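FAD dependent oxidoreductase domain-containing protein (Deinococcus radiodurans R1, PDB 3C4N) is of unknown function but binds ADP and is probably an FAD-dependent oxidoreductase. Local coordinates at residues A351-Q362 and L374-G383. Numbering follows the deposited sequence.
Sequences ALPGGRPDAPPQ and LGGPLADTLG
Pro361 wedges its ring between the backbone of 374-375 and the start of helix 379-398, and packing is tightest around it. Its CG and CD press on Leu382, with CD 3.6 Å from Leu382 CB, the two side chains crossing at about a right angle. On the backbone side, Pro361 CA makes a CA-H...O contact of 3.2 Å with Gly375 O. Leu382 has CG anti to its carbonyl carbon (chi1 -49°), and from there its CD1 reaches Pro360 CB at 3.6 Å. Leu378, in the N-cap position, sends CD1 alongside Pro360 and up to Asp358 O, while its own O accepts from Thr381 N and Leu382 N.

Next to this wedge, Gln362 and Leu374 form an antiparallel hydrogen-bonded pair. Leu374 N meets Gln362 O almost head-on at 2.9 Å, whereas Gln362 N reaches Leu374 O from 29° off the carbonyl plane. Their side chains run side by side; Leu374 CG then meets Ala351 CB, and its CD2 lies 4.1 Å from Pro353 CB. The Pro377 ring crosses the Leu352 side chain, Pro377 CG lying 3.9 Å from Leu352 CD1, and its CG also rests against Pro357 O.

The solvent side is looser: in the turn 356-359 the exposed Arg356 and Asp358 pair with each other through a salt bridge, Arg356 NH1 to Asp358 OD1 at 3.0 Å, and Asp358 meets the other segment mainly through its backbone O.

The arrangement joins the end of strand 347-352, in one sheet, to the hairpin 362-374 of the other and the C-terminal helix. Gly375 lies beside the bound ADP and Gly383 near Met47 of its site, so this strand-to-helix connection borders the ADP site, consistent with the dinucleotide-binding pocket of a Rossmann-type fold that would hold FAD.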
ATOM      1  N   ALA A 351      21.569   8.322   8.006  1.00 21.20           N
ATOM      2  CA  ALA A 351      22.011   7.995   9.345  1.00 17.69           C
ATOM      3  C   ALA A 351      23.478   7.634   9.277  1.00 18.57           C
ATOM      4  O   ALA A 351      23.966   7.123   8.268  1.00 20.87           O
ATOM      5  CB  ALA A 351      21.213   6.822   9.911  1.00 16.00           C
ATOM      6  N   LEU A 352      24.167   7.936  10.366  1.00 15.03           N
ATOM      7  CA  LEU A 352      25.572   7.648  10.531  1.00 11.83           C
ATOM      8  C   LEU A 352      25.638   6.805  11.799  1.00 16.98           C
ATOM      9  O   LEU A 352      25.478   7.315  12.911  1.00 18.74           O
ATOM     10  CB  LEU A 352      26.358   8.944  10.696  1.00  8.86           C
ATOM     11  CG  LEU A 352      27.205   9.299   9.478  1.00 13.04           C
ATOM     12  CD1 LEU A 352      26.350   9.272   8.223  1.00 11.71           C
ATOM     13  CD2 LEU A 352      27.842  10.658   9.672  1.00 16.28           C
ATOM     14  N   PRO A 353      25.830   5.488  11.643  1.00 15.44           N
ATOM     15  CA  PRO A 353      25.898   4.639  12.831  1.00 11.38           C
ATOM     16  C   PRO A 353      27.098   5.056  13.688  1.00 18.54           C
ATOM     17  O   PRO A 353      28.205   5.245  13.179  1.00 10.60           O
ATOM     18  CB  PRO A 353      26.046   3.234  12.243  1.00 16.86           C
ATOM     19  CG  PRO A 353      25.440   3.352  10.852  1.00 10.92           C
ATOM     20  CD  PRO A 353      25.954   4.690  10.408  1.00 10.89           C
ATOM     21  N   GLY A 354      26.864   5.207  14.988  1.00 23.96           N
ATOM     22  CA  GLY A 354      27.928   5.610  15.889  1.00 23.01           C
ATOM     23  C   GLY A 354      28.499   6.974  15.537  1.00 28.13           C
ATOM     24  O   GLY A 354      29.502   7.382  16.105  1.00 35.74           O
ATOM     25  N   GLY A 355      27.867   7.674  14.601  1.00 23.37           N
ATOM     26  CA  GLY A 355      28.351   8.982  14.206  1.00 16.80           C
ATOM     27  C   GLY A 355      29.531   8.920  13.259  1.00 18.68           C
ATOM     28  O   GLY A 355      30.099   9.952  12.910  1.00 17.64           O
ATOM     29  N   ARG A 356      29.897   7.709  12.846  1.00 19.93           N
ATOM     30  CA  ARG A 356      31.021   7.481  11.936  1.00 21.44           C
ATOM     31  C   ARG A 356      30.584   7.409  10.475  1.00 25.89           C
ATOM     32  O   ARG A 356      29.863   6.489  10.076  1.00 33.39           O
ATOM     33  CB  ARG A 356      31.740   6.187  12.313  1.00 29.09           C
ATOM     34  CG  ARG A 356      32.741   6.336  13.442  1.00 28.86           C
ATOM     35  CD  ARG A 356      33.187   4.986  13.980  1.00 40.37           C
ATOM     36  NE  ARG A 356      33.565   4.033  12.937  1.00 44.66           N
ATOM     37  CZ  ARG A 356      34.542   4.219  12.056  1.00 54.87           C
ATOM     38  NH1 ARG A 356      35.259   5.337  12.075  1.00 49.26           N
ATOM     39  NH2 ARG A 356      34.809   3.272  11.166  1.00 58.89           N
ATOM     40  N   PRO A 357      31.041   8.370   9.652  1.00 22.62           N
ATOM     41  CA  PRO A 357      30.720   8.468   8.225  1.00 21.95           C
ATOM     42  C   PRO A 357      30.977   7.202   7.415  1.00 25.06           C
ATOM     43  O   PRO A 357      30.369   6.992   6.362  1.00 26.76           O
ATOM     44  CB  PRO A 357      31.604   9.622   7.754  1.00 19.64           C
ATOM     45  CG  PRO A 357      31.729  10.469   8.969  1.00 23.62           C
ATOM     46  CD  PRO A 357      31.978   9.437  10.039  1.00 18.93           C
ATOM     47  N   ASP A 358      31.883   6.367   7.912  1.00 27.47           N
ATOM     48  CA  ASP A 358      32.256   5.127   7.239  1.00 28.98           C
ATOM     49  C   ASP A 358      31.785   3.862   7.965  1.00 29.74           C
ATOM     50  O   ASP A 358      32.311   2.770   7.735  1.00 26.68           O
ATOM     51  CB  ASP A 358      33.777   5.094   7.073  1.00 28.87           C
ATOM     52  CG  ASP A 358      34.510   5.089   8.410  1.00 38.21           C
ATOM     53  OD1 ASP A 358      33.999   5.708   9.372  1.00 32.26           O
ATOM     54  OD2 ASP A 358      35.599   4.478   8.497  1.00 44.40           O
ATOM     55  N   ALA A 359      30.804   4.003   8.849  1.00 23.22           N
ATOM     56  CA  ALA A 359      30.295   2.846   9.578  1.00 21.92           C
ATOM     57  C   ALA A 359      29.245   2.147   8.720  1.00 19.25           C
ATOM     58  O   ALA A 359      28.458   2.797   8.044  1.00 22.38           O
ATOM     59  CB  ALA A 359      29.685   3.286  10.919  1.00 23.41           C
ATOM     60  N   PRO A 360      29.206   0.811   8.757  1.00 16.13           N
ATOM     61  CA  PRO A 360      28.256   0.012   7.980  1.00 13.83           C
ATOM     62  C   PRO A 360      26.850  -0.094   8.575  1.00 15.75           C
ATOM     63  O   PRO A 360      26.582   0.416   9.665  1.00 17.12           O
ATOM     64  CB  PRO A 360      28.940  -1.345   7.950  1.00 13.31           C
ATOM     65  CG  PRO A 360      29.446  -1.441   9.361  1.00  6.30           C
ATOM     66  CD  PRO A 360      30.074  -0.070   9.568  1.00 12.60           C
ATOM     67  N   PRO A 361      25.933  -0.758   7.844  1.00 10.02           N
ATOM     68  CA  PRO A 361      24.551  -0.965   8.276  1.00  6.97           C
ATOM     69  C   PRO A 361      24.610  -1.839   9.526  1.00 18.45           C
ATOM     70  O   PRO A 361      25.530  -2.647   9.682  1.00 21.07           O
ATOM     71  CB  PRO A 361      23.930  -1.700   7.095  1.00 13.31           C
ATOM     72  CG  PRO A 361      24.676  -1.125   5.920  1.00 13.99           C
ATOM     73  CD  PRO A 361      26.096  -1.128   6.425  1.00 12.54           C
ATOM     74  N   GLN A 362      23.636  -1.695  10.413  1.00 16.39           N
ATOM     75  CA  GLN A 362      23.631  -2.477  11.647  1.00 15.83           C
ATOM     76  C   GLN A 362      22.255  -2.485  12.303  1.00 16.10           C
ATOM     77  O   GLN A 362      21.364  -1.719  11.941  1.00 16.72           O
ATOM     78  CB  GLN A 362      24.637  -1.887  12.647  1.00  8.20           C
ATOM     79  CG  GLN A 362      24.312  -0.442  13.068  1.00 12.70           C
ATOM     80  CD  GLN A 362      25.051   0.028  14.317  1.00 20.40           C
ATOM     81  OE1 GLN A 362      26.277   0.214  14.312  1.00 16.55           O
ATOM     82  NE2 GLN A 362      24.300   0.224  15.400  1.00 16.81           N
ATOM     83  N   LEU A 374      19.679   0.453  11.177  1.00 14.11           N
ATOM     84  CA  LEU A 374      20.370   1.550  10.526  1.00 13.54           C
ATOM     85  C   LEU A 374      20.985   1.070   9.220  1.00 11.59           C
ATOM     86  O   LEU A 374      21.549  -0.030   9.150  1.00 14.21           O
ATOM     87  CB  LEU A 374      21.460   2.102  11.451  1.00  9.22           C
ATOM     88  CG  LEU A 374      21.172   3.361  12.282  1.00 15.24           C
ATOM     89  CD1 LEU A 374      19.734   3.407  12.700  1.00  1.59           C
ATOM     90  CD2 LEU A 374      22.103   3.412  13.489  1.00  1.27           C
ATOM     91  N   GLY A 375      20.848   1.904   8.193  1.00 12.39           N
ATOM     92  CA  GLY A 375      21.403   1.632   6.879  1.00  7.35           C
ATOM     93  C   GLY A 375      22.707   2.403   6.790  1.00  9.65           C
ATOM     94  O   GLY A 375      23.743   1.884   7.192  1.00 14.81           O
ATOM     95  N   GLY A 376      22.673   3.636   6.283  1.00  8.80           N
ATOM     96  CA  GLY A 376      23.895   4.427   6.205  1.00  9.98           C
ATOM     97  C   GLY A 376      24.617   4.479   4.864  1.00 15.63           C
ATOM     98  O   GLY A 376      24.218   3.802   3.914  1.00 17.23           O
ATOM     99  N   PRO A 377      25.711   5.259   4.769  1.00 13.68           N
ATOM    100  CA  PRO A 377      26.523   5.433   3.552  1.00 14.21           C
ATOM    101  C   PRO A 377      26.992   4.161   2.846  1.00 14.64           C
ATOM    102  O   PRO A 377      27.435   4.216   1.697  1.00 15.05           O
ATOM    103  CB  PRO A 377      27.698   6.295   4.032  1.00  9.03           C
ATOM    104  CG  PRO A 377      27.090   7.104   5.125  1.00 13.82           C
ATOM    105  CD  PRO A 377      26.255   6.073   5.873  1.00 10.41           C
ATOM    106  N   LEU A 378      26.902   3.016   3.511  1.00 13.88           N
ATOM    107  CA  LEU A 378      27.336   1.782   2.851  1.00 21.34           C
ATOM    108  C   LEU A 378      26.156   0.855   2.548  1.00 18.91           C
ATOM    109  O   LEU A 378      26.343  -0.271   2.079  1.00 16.46           O
ATOM    110  CB  LEU A 378      28.380   1.036   3.698  1.00 16.75           C
ATOM    111  CG  LEU A 378      29.734   1.736   3.922  1.00 17.53           C
ATOM    112  CD1 LEU A 378      30.562   0.913   4.875  1.00 14.72           C
ATOM    113  CD2 LEU A 378      30.478   1.930   2.618  1.00 19.78           C
ATOM    114  N   ALA A 379      24.944   1.353   2.769  1.00  8.49           N
ATOM    115  CA  ALA A 379      23.751   0.551   2.537  1.00 14.60           C
ATOM    116  C   ALA A 379      23.663  -0.103   1.153  1.00 15.76           C
ATOM    117  O   ALA A 379      23.049  -1.160   1.009  1.00 11.38           O
ATOM    118  CB  ALA A 379      22.502   1.378   2.804  1.00 16.14           C
ATOM    119  N   ASP A 380      24.260   0.502   0.135  1.00  7.36           N
ATOM    120  CA  ASP A 380      24.191  -0.107  -1.184  1.00 16.09           C
ATOM    121  C   ASP A 380      24.967  -1.434  -1.240  1.00 15.40           C
ATOM    122  O   ASP A 380      24.608  -2.334  -2.001  1.00  9.31           O
ATOM    123  CB  ASP A 380      24.688   0.875  -2.265  1.00 16.09           C
ATOM    124  CG  ASP A 380      23.806   2.144  -2.368  1.00 26.86           C
ATOM    125  OD1 ASP A 380      22.551   2.016  -2.366  1.00 12.86           O
ATOM    126  OD2 ASP A 380      24.375   3.262  -2.463  1.00 21.79           O
ATOM    127  N   THR A 381      26.008  -1.574  -0.424  1.00 17.96           N
ATOM    128  CA  THR A 381      26.787  -2.814  -0.434  1.00 19.81           C
ATOM    129  C   THR A 381      26.417  -3.796   0.677  1.00 15.58           C
ATOM    130  O   THR A 381      26.596  -5.002   0.524  1.00 15.15           O
ATOM    131  CB  THR A 381      28.301  -2.523  -0.316  1.00 13.61           C
ATOM    132  OG1 THR A 381      28.713  -1.676  -1.397  1.00 18.63           O
ATOM    133  CG2 THR A 381      29.108  -3.825  -0.365  1.00  6.06           C
ATOM    134  N   LEU A 382      25.882  -3.274   1.777  1.00 17.16           N
ATOM    135  CA  LEU A 382      25.555  -4.093   2.939  1.00 17.20           C
ATOM    136  C   LEU A 382      24.129  -3.978   3.503  1.00 15.27           C
ATOM    137  O   LEU A 382      23.816  -4.628   4.500  1.00 18.63           O
ATOM    138  CB  LEU A 382      26.542  -3.735   4.055  1.00 16.42           C
ATOM    139  CG  LEU A 382      28.034  -3.699   3.692  1.00 15.85           C
ATOM    140  CD1 LEU A 382      28.824  -2.972   4.772  1.00 10.40           C
ATOM    141  CD2 LEU A 382      28.546  -5.102   3.505  1.00 14.24           C
ATOM    142  N   GLY A 383      23.273  -3.164   2.884  1.00 13.06           N
ATOM    143  CA  GLY A 383      21.916  -2.960   3.389  1.00  7.73           C
ATOM    144  C   GLY A 383      20.999  -4.161   3.591  1.00  7.17           C
ATOM    145  O   GLY A 383      20.494  -4.369   4.689  1.00  5.80           O
TER